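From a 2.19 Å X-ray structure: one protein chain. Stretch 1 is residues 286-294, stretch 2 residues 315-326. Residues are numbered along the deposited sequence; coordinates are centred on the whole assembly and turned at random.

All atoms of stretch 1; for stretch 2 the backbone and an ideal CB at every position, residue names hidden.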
ATOM      1  N   GLY A 286      16.767 -13.284 -23.697  1.00 19.93           N
ATOM      2  CA  GLY A 286      16.545 -14.625 -23.199  1.00 18.27           C
ATOM      3  C   GLY A 286      16.688 -15.728 -24.232  1.00 20.79           C
ATOM      4  O   GLY A 286      16.148 -16.828 -24.049  1.00 20.43           O
ATOM      5  N   SER A 287      17.407 -15.452 -25.319  1.00 18.36           N
ATOM      6  CA  SER A 287      17.613 -16.452 -26.358  1.00 21.90           C
ATOM      7  C   SER A 287      18.455 -17.625 -25.848  1.00 21.71           C
ATOM      8  O   SER A 287      19.165 -17.532 -24.842  1.00 19.51           O
ATOM      9  CB  SER A 287      18.303 -15.835 -27.576  1.00 22.36           C
ATOM     10  OG  SER A 287      17.533 -14.774 -28.114  1.00 23.72           O
ATOM     11  N   GLY A 288      18.375 -18.739 -26.578  1.00 20.20           N
ATOM     12  CA  GLY A 288      19.259 -19.861 -26.306  1.00 18.15           C
ATOM     13  C   GLY A 288      20.723 -19.484 -26.414  1.00 20.95           C
ATOM     14  O   GLY A 288      21.546 -19.916 -25.612  1.00 22.51           O
ATOM     15  N   LEU A 289      21.069 -18.668 -27.405  1.00 20.68           N
ATOM     16  CA  LEU A 289      22.424 -18.153 -27.514  1.00 21.35           C
ATOM     17  C   LEU A 289      22.330 -16.701 -27.946  1.00 19.92           C
ATOM     18  O   LEU A 289      21.670 -16.398 -28.942  1.00 18.94           O
ATOM     19  CB  LEU A 289      23.247 -18.955 -28.523  1.00 20.66           C
ATOM     20  CG  LEU A 289      24.760 -19.185 -28.352  1.00 28.24           C
ATOM     21  CD1 LEU A 289      25.460 -19.365 -29.726  1.00 18.73           C
ATOM     22  CD2 LEU A 289      25.476 -18.177 -27.460  1.00 18.45           C
ATOM     23  N   THR A 290      22.999 -15.816 -27.214  1.00 17.92           N
ATOM     24  CA  THR A 290      22.910 -14.384 -27.457  1.00 19.36           C
ATOM     25  C   THR A 290      24.299 -13.774 -27.433  1.00 20.05           C
ATOM     26  O   THR A 290      25.012 -13.916 -26.439  1.00 21.12           O
ATOM     27  CB  THR A 290      22.048 -13.686 -26.391  1.00 18.16           C
ATOM     28  OG1 THR A 290      20.764 -14.312 -26.324  1.00 21.42           O
ATOM     29  CG2 THR A 290      21.887 -12.214 -26.723  1.00 17.36           C
ATOM     30  N   VAL A 291      24.656 -13.056 -28.491  1.00 17.95           N
ATOM     31  CA  VAL A 291      25.865 -12.252 -28.512  1.00 17.25           C
ATOM     32  C   VAL A 291      25.421 -10.804 -28.666  1.00 21.50           C
ATOM     33  O   VAL A 291      24.912 -10.407 -29.722  1.00 21.20           O
ATOM     34  CB  VAL A 291      26.829 -12.667 -29.630  1.00 23.12           C
ATOM     35  CG1 VAL A 291      28.154 -11.939 -29.471  1.00 22.22           C
ATOM     36  CG2 VAL A 291      27.059 -14.175 -29.606  1.00 20.16           C
ATOM     37  N   MET A 292      25.601 -10.017 -27.615  1.00 19.20           N
ATOM     38  CA  MET A 292      25.021  -8.685 -27.561  1.00 19.99           C
ATOM     39  C   MET A 292      25.885  -7.642 -28.263  1.00 21.81           C
ATOM     40  O   MET A 292      27.104  -7.785 -28.393  1.00 23.43           O
ATOM     41  CB  MET A 292      24.803  -8.252 -26.114  1.00 18.26           C
ATOM     42  CG  MET A 292      23.495  -8.721 -25.514  1.00 17.50           C
ATOM     43  SD  MET A 292      23.074  -7.850 -23.988  1.00 24.10           S
ATOM     44  CE  MET A 292      22.697  -6.208 -24.615  1.00 17.76           C
ATOM     45  N   ASN A 293      25.221  -6.590 -28.725  1.00 22.55           N
ATOM     46  CA  ASN A 293      25.875  -5.318 -28.987  1.00 22.31           C
ATOM     47  C   ASN A 293      26.164  -4.617 -27.673  1.00 24.62           C
ATOM     48  O   ASN A 293      25.431  -4.777 -26.701  1.00 24.90           O
ATOM     49  CB  ASN A 293      24.987  -4.421 -29.854  1.00 22.72           C
ATOM     50  CG  ASN A 293      25.442  -4.379 -31.303  1.00 21.16           C
ATOM     51  OD1 ASN A 293      26.014  -5.333 -31.797  1.00 25.04           O
ATOM     52  ND2 ASN A 293      25.236  -3.247 -31.963  1.00 22.52           N
ATOM     53  N   GLY A 294      27.245  -3.834 -27.651  1.00 21.36           N
ATOM     54  CA  GLY A 294      27.604  -3.021 -26.515  1.00 20.05           C
ATOM     55  C   GLY A 294      27.523  -1.532 -26.824  1.00 22.94           C
ATOM     56  O   GLY A 294      27.140  -1.108 -27.907  1.00 22.76           O
ATOM     57  N   UNK A 315      26.389 -27.712 -28.624  1.00 18.95           N
ATOM     58  CA  UNK A 315      25.308 -28.396 -29.316  1.00 18.96           C
ATOM     59  C   UNK A 315      24.015 -27.656 -29.037  1.00 19.00           C
ATOM     60  O   UNK A 315      23.695 -27.376 -27.881  1.00 20.52           O
ATOM     61  CB  UNK A 315      25.207 -29.860 -28.885  1.00 18.96           C
ATOM     62  N   UNK A 316      23.276 -27.328 -30.087  1.00 21.53           N
ATOM     63  CA  UNK A 316      22.034 -26.584 -29.943  1.00 21.23           C
ATOM     64  C   UNK A 316      20.945 -27.341 -30.685  1.00 21.95           C
ATOM     65  O   UNK A 316      20.918 -27.342 -31.921  1.00 21.95           O
ATOM     66  CB  UNK A 316      22.173 -25.154 -30.469  1.00 21.23           C
ATOM     67  N   UNK A 317      20.053 -27.982 -29.934  1.00 20.92           N
ATOM     68  CA  UNK A 317      18.966 -28.775 -30.495  1.00 19.42           C
ATOM     69  C   UNK A 317      17.655 -28.055 -30.229  1.00 23.18           C
ATOM     70  O   UNK A 317      17.317 -27.779 -29.070  1.00 25.80           O
ATOM     71  CB  UNK A 317      18.945 -30.187 -29.906  1.00 19.42           C
ATOM     72  N   UNK A 318      16.902 -27.788 -31.299  1.00 23.30           N
ATOM     73  CA  UNK A 318      15.614 -27.093 -31.219  1.00 23.87           C
ATOM     74  C   UNK A 318      15.709 -25.850 -30.333  1.00 24.08           C
ATOM     75  O   UNK A 318      14.871 -25.608 -29.463  1.00 22.31           O
ATOM     76  CB  UNK A 318      14.535 -28.036 -30.683  1.00 23.87           C
ATOM     77  N   UNK A 319      16.768 -25.073 -30.532  1.00 22.69           N
ATOM     78  CA  UNK A 319      16.915 -23.779 -29.884  1.00 18.28           C
ATOM     79  C   UNK A 319      16.305 -22.773 -30.846  1.00 23.00           C
ATOM     80  O   UNK A 319      16.769 -22.626 -31.977  1.00 21.30           O
ATOM     81  CB  UNK A 319      18.373 -23.453 -29.555  1.00 18.28           C
ATOM     82  N   UNK A 320      15.215 -22.133 -30.427  1.00 25.07           N
ATOM     83  CA  UNK A 320      14.439 -21.364 -31.387  1.00 21.55           C
ATOM     84  C   UNK A 320      15.150 -20.085 -31.801  1.00 19.95           C
ATOM     85  O   UNK A 320      15.000 -19.654 -32.944  1.00 22.98           O
ATOM     86  CB  UNK A 320      13.065 -21.029 -30.803  1.00 21.55           C
ATOM     87  N   UNK A 321      15.945 -19.472 -30.926  1.00 19.98           N
ATOM     88  CA  UNK A 321      16.583 -18.212 -31.288  1.00 19.75           C
ATOM     89  C   UNK A 321      18.060 -18.209 -30.922  1.00 23.71           C
ATOM     90  O   UNK A 321      18.424 -18.423 -29.761  1.00 21.82           O
ATOM     91  CB  UNK A 321      15.873 -17.042 -30.604  1.00 19.75           C
ATOM     92  N   UNK A 322      18.898 -17.961 -31.926  1.00 18.44           N
ATOM     93  CA  UNK A 322      20.307 -17.641 -31.767  1.00 23.33           C
ATOM     94  C   UNK A 322      20.467 -16.233 -32.310  1.00 23.72           C
ATOM     95  O   UNK A 322      20.293 -16.012 -33.512  1.00 26.86           O
ATOM     96  CB  UNK A 322      21.217 -18.642 -32.481  1.00 23.33           C
ATOM     97  N   UNK A 323      20.806 -15.277 -31.452  1.00 22.22           N
ATOM     98  CA  UNK A 323      20.732 -13.876 -31.836  1.00 23.67           C
ATOM     99  C   UNK A 323      22.093 -13.214 -31.692  1.00 24.46           C
ATOM    100  O   UNK A 323      22.684 -13.210 -30.607  1.00 26.20           O
ATOM    101  CB  UNK A 323      19.689 -13.140 -30.993  1.00 23.67           C
ATOM    102  N   UNK A 324      22.592 -12.665 -32.797  1.00 23.96           N
ATOM    103  CA  UNK A 324      23.870 -11.975 -32.829  1.00 19.88           C
ATOM    104  C   UNK A 324      23.624 -10.479 -32.922  1.00 24.36           C
ATOM    105  O   UNK A 324      22.681 -10.034 -33.584  1.00 19.72           O
ATOM    106  CB  UNK A 324      24.730 -12.461 -33.998  1.00 19.88           C
ATOM    107  N   UNK A 325      24.484  -9.711 -32.259  1.00 23.98           N
ATOM    108  CA  UNK A 325      24.330  -8.265 -32.129  1.00 21.74           C
ATOM    109  C   UNK A 325      22.987  -7.884 -31.501  1.00 22.69           C
ATOM    110  O   UNK A 325      22.440  -6.815 -31.773  1.00 25.42           O
ATOM    111  CB  UNK A 325      24.469  -7.600 -33.500  1.00 21.74           C
ATOM    112  N   UNK A 326      22.454  -8.746 -30.640  1.00 21.81           N
ATOM    113  CA  UNK A 326      21.184  -8.469 -29.978  1.00 22.26           C
ATOM    114  C   UNK A 326      21.267  -7.212 -29.114  1.00 20.33           C
ATOM    115  O   UNK A 326      22.286  -6.926 -28.492  1.00 22.36           O
ATOM    116  CB  UNK A 326      20.762  -9.666 -29.123  1.00 22.26           C
TER

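From 322 to 326, stretch 2 pairs in parallel with Leu289–Met292; the earlier positions touch stretch 1 only in places. Position 315 has extended backbone angles and nothing of stretch 1 within reach of its CB, so stretch 1 leaves the choice open; it is Thr315. At 316 the CB points toward stretch 1, but from a distance that only a side chain of some length can cover. The aliphatic Leu289 lies ahead, favouring a long apolar residue. Leu316 fits, its CD2 reaching 4.0 Å from Leu289 CB.

Positions 317 and 318 are again out of reach. The first is extended and is Val317. The second has phi/psi of 47/45°, a left-handed conformation that glycine and asparagine tolerate best, and it is Asn318.

At 319 the CB points toward Gly288, 4.9 Å from its CA. A small or branched apolar side chain would fill the space; Val319 does so, with CG1 3.6 Å from Gly288 CA. The absent side chain matters here, because an ideal CB on Gly288 would lie 2.1 Å from Val319 CG1, a clash. Position 320 points sideways with no partner in stretch 1, so a polar residue is as plausible as any; Glu320 leads away.

The CB of 321 also points sideways, 3.8 Å from Ser287 OG, and many side chains could continue past the serine. His321 turns its ring away, leaving the backbone to make the polar contacts: its O accepts a weak hydrogen bond from Gly288 N (3.2 Å, 120°), and a water accepts from both Gly288 N (3.1 Å) and His321 N (3.0 Å).

Regular pairing begins at 322, whose CB lies on the same face of the sheet as that of Leu289. An apolar, often beta-branched, residue suits this extended site. Ile322 places CG2 4.1 Å from Leu289 CB, while its CA approaches Leu289 O at 3.4 Å in a CA-H...O contact.

Position 323 falls on the opposite face, beside Thr290 and with its CB 4.0 Å from Ser287 OG, where polar or mixed side chains would be at home. Gln323 packs its CG 3.4 Å from Ser287 OG. Its backbone bonds on both sides of Thr290: Gln323 N donates to Leu289 O (2.9 Å, 167°), and Val291 N donates to Gln323 O (2.9 Å, 168°).

At 324 the CB returns to the face of Val291, inviting a large apolar group. Phe324 meets Val291 with its ring edge, CD1 lying 3.7 Å from CG2.

Position 325 has phi/psi of 57/30° and interrupts the register as a bulge. Its positive phi favours glycine or asparagine; CA-to-CB points away from stretch 1 overall, though the CB comes within 3.2 Å of Asn293 OD1. Ala325 accepts this backbone and adds only the methyl.

After the bulge, the CB of 326 shares a face with Met292 and lies 3.7 Å from Thr290 CG2, a site for a compact apolar group. Ala326 supplies just this methyl. Its N donates to Val291 O (3.1 Å), and its O accepts from Asn293 N (3.0 Å), restoring the parallel pairing.

Stretch 2 315-326: TLVNVEHIQFAA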
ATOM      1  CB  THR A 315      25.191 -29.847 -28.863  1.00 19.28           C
ATOM      2  OG1 THR A 315      26.330 -30.573 -29.326  1.00 23.46           O
ATOM      3  CG2 THR A 315      23.902 -30.463 -29.409  1.00 22.07           C
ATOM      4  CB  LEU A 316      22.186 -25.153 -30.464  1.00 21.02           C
ATOM      5  CG  LEU A 316      23.194 -24.286 -29.698  1.00 21.47           C
ATOM      6  CD1 LEU A 316      24.567 -24.336 -30.306  1.00 21.64           C
ATOM      7  CD2 LEU A 316      22.728 -22.822 -29.588  1.00 18.98           C
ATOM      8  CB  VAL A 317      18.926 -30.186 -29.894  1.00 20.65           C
ATOM      9  CG1 VAL A 317      17.819 -30.994 -30.533  1.00 21.17           C
ATOM     10  CG2 VAL A 317      20.236 -30.868 -30.058  1.00 20.94           C
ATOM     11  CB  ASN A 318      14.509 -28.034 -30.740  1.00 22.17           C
ATOM     12  CG  ASN A 318      14.255 -29.172 -31.722  1.00 28.39           C
ATOM     13  OD1 ASN A 318      14.586 -29.065 -32.894  1.00 31.41           O
ATOM     14  ND2 ASN A 318      13.674 -30.262 -31.247  1.00 28.05           N
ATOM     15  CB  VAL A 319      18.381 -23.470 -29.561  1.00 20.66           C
ATOM     16  CG1 VAL A 319      18.550 -22.039 -29.087  1.00 21.88           C
ATOM     17  CG2 VAL A 319      18.877 -24.431 -28.480  1.00 17.88           C
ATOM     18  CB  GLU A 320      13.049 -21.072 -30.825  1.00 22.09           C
ATOM     19  CG  GLU A 320      12.286 -22.366 -30.544  1.00 25.75           C
ATOM     20  CD  GLU A 320      10.856 -22.171 -30.067  1.00 31.64           C
ATOM     21  OE1 GLU A 320      10.357 -21.021 -30.042  1.00 32.21           O
ATOM     22  OE2 GLU A 320      10.226 -23.195 -29.723  1.00 41.63           O
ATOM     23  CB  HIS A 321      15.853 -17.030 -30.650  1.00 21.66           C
ATOM     24  CG  HIS A 321      14.446 -16.876 -31.135  1.00 20.99           C
ATOM     25  ND1 HIS A 321      14.138 -16.277 -32.335  1.00 23.04           N
ATOM     26  CD2 HIS A 321      13.270 -17.275 -30.603  1.00 20.98           C
ATOM     27  CE1 HIS A 321      12.830 -16.299 -32.516  1.00 20.72           C
ATOM     28  NE2 HIS A 321      12.281 -16.902 -31.480  1.00 23.38           N
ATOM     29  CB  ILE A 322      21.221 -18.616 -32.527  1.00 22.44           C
ATOM     30  CG1 ILE A 322      21.128 -20.037 -31.968  1.00 22.39           C
ATOM     31  CG2 ILE A 322      22.653 -18.114 -32.510  1.00 22.01           C
ATOM     32  CD1 ILE A 322      21.884 -21.048 -32.834  1.00 21.52           C
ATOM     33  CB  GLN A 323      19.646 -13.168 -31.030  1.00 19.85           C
ATOM     34  CG  GLN A 323      18.287 -13.816 -31.276  1.00 21.49           C
ATOM     35  CD  GLN A 323      17.089 -12.911 -30.969  1.00 24.31           C
ATOM     36  OE1 GLN A 323      17.211 -11.895 -30.293  1.00 25.74           O
ATOM     37  NE2 GLN A 323      15.923 -13.290 -31.477  1.00 24.42           N
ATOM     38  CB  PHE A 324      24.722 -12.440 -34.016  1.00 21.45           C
ATOM     39  CG  PHE A 324      25.031 -13.913 -34.014  1.00 23.94           C
ATOM     40  CD1 PHE A 324      25.907 -14.452 -33.085  1.00 24.19           C
ATOM     41  CD2 PHE A 324      24.497 -14.745 -34.969  1.00 24.21           C
ATOM     42  CE1 PHE A 324      26.216 -15.809 -33.105  1.00 23.01           C
ATOM     43  CE2 PHE A 324      24.811 -16.098 -34.995  1.00 23.50           C
ATOM     44  CZ  PHE A 324      25.666 -16.626 -34.063  1.00 20.70           C
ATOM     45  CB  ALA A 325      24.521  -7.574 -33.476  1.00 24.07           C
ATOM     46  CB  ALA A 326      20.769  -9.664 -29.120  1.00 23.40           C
TER
HETATM   47  O   HOH W   1      15.768 -19.811 -27.982  1.00 17.86           O
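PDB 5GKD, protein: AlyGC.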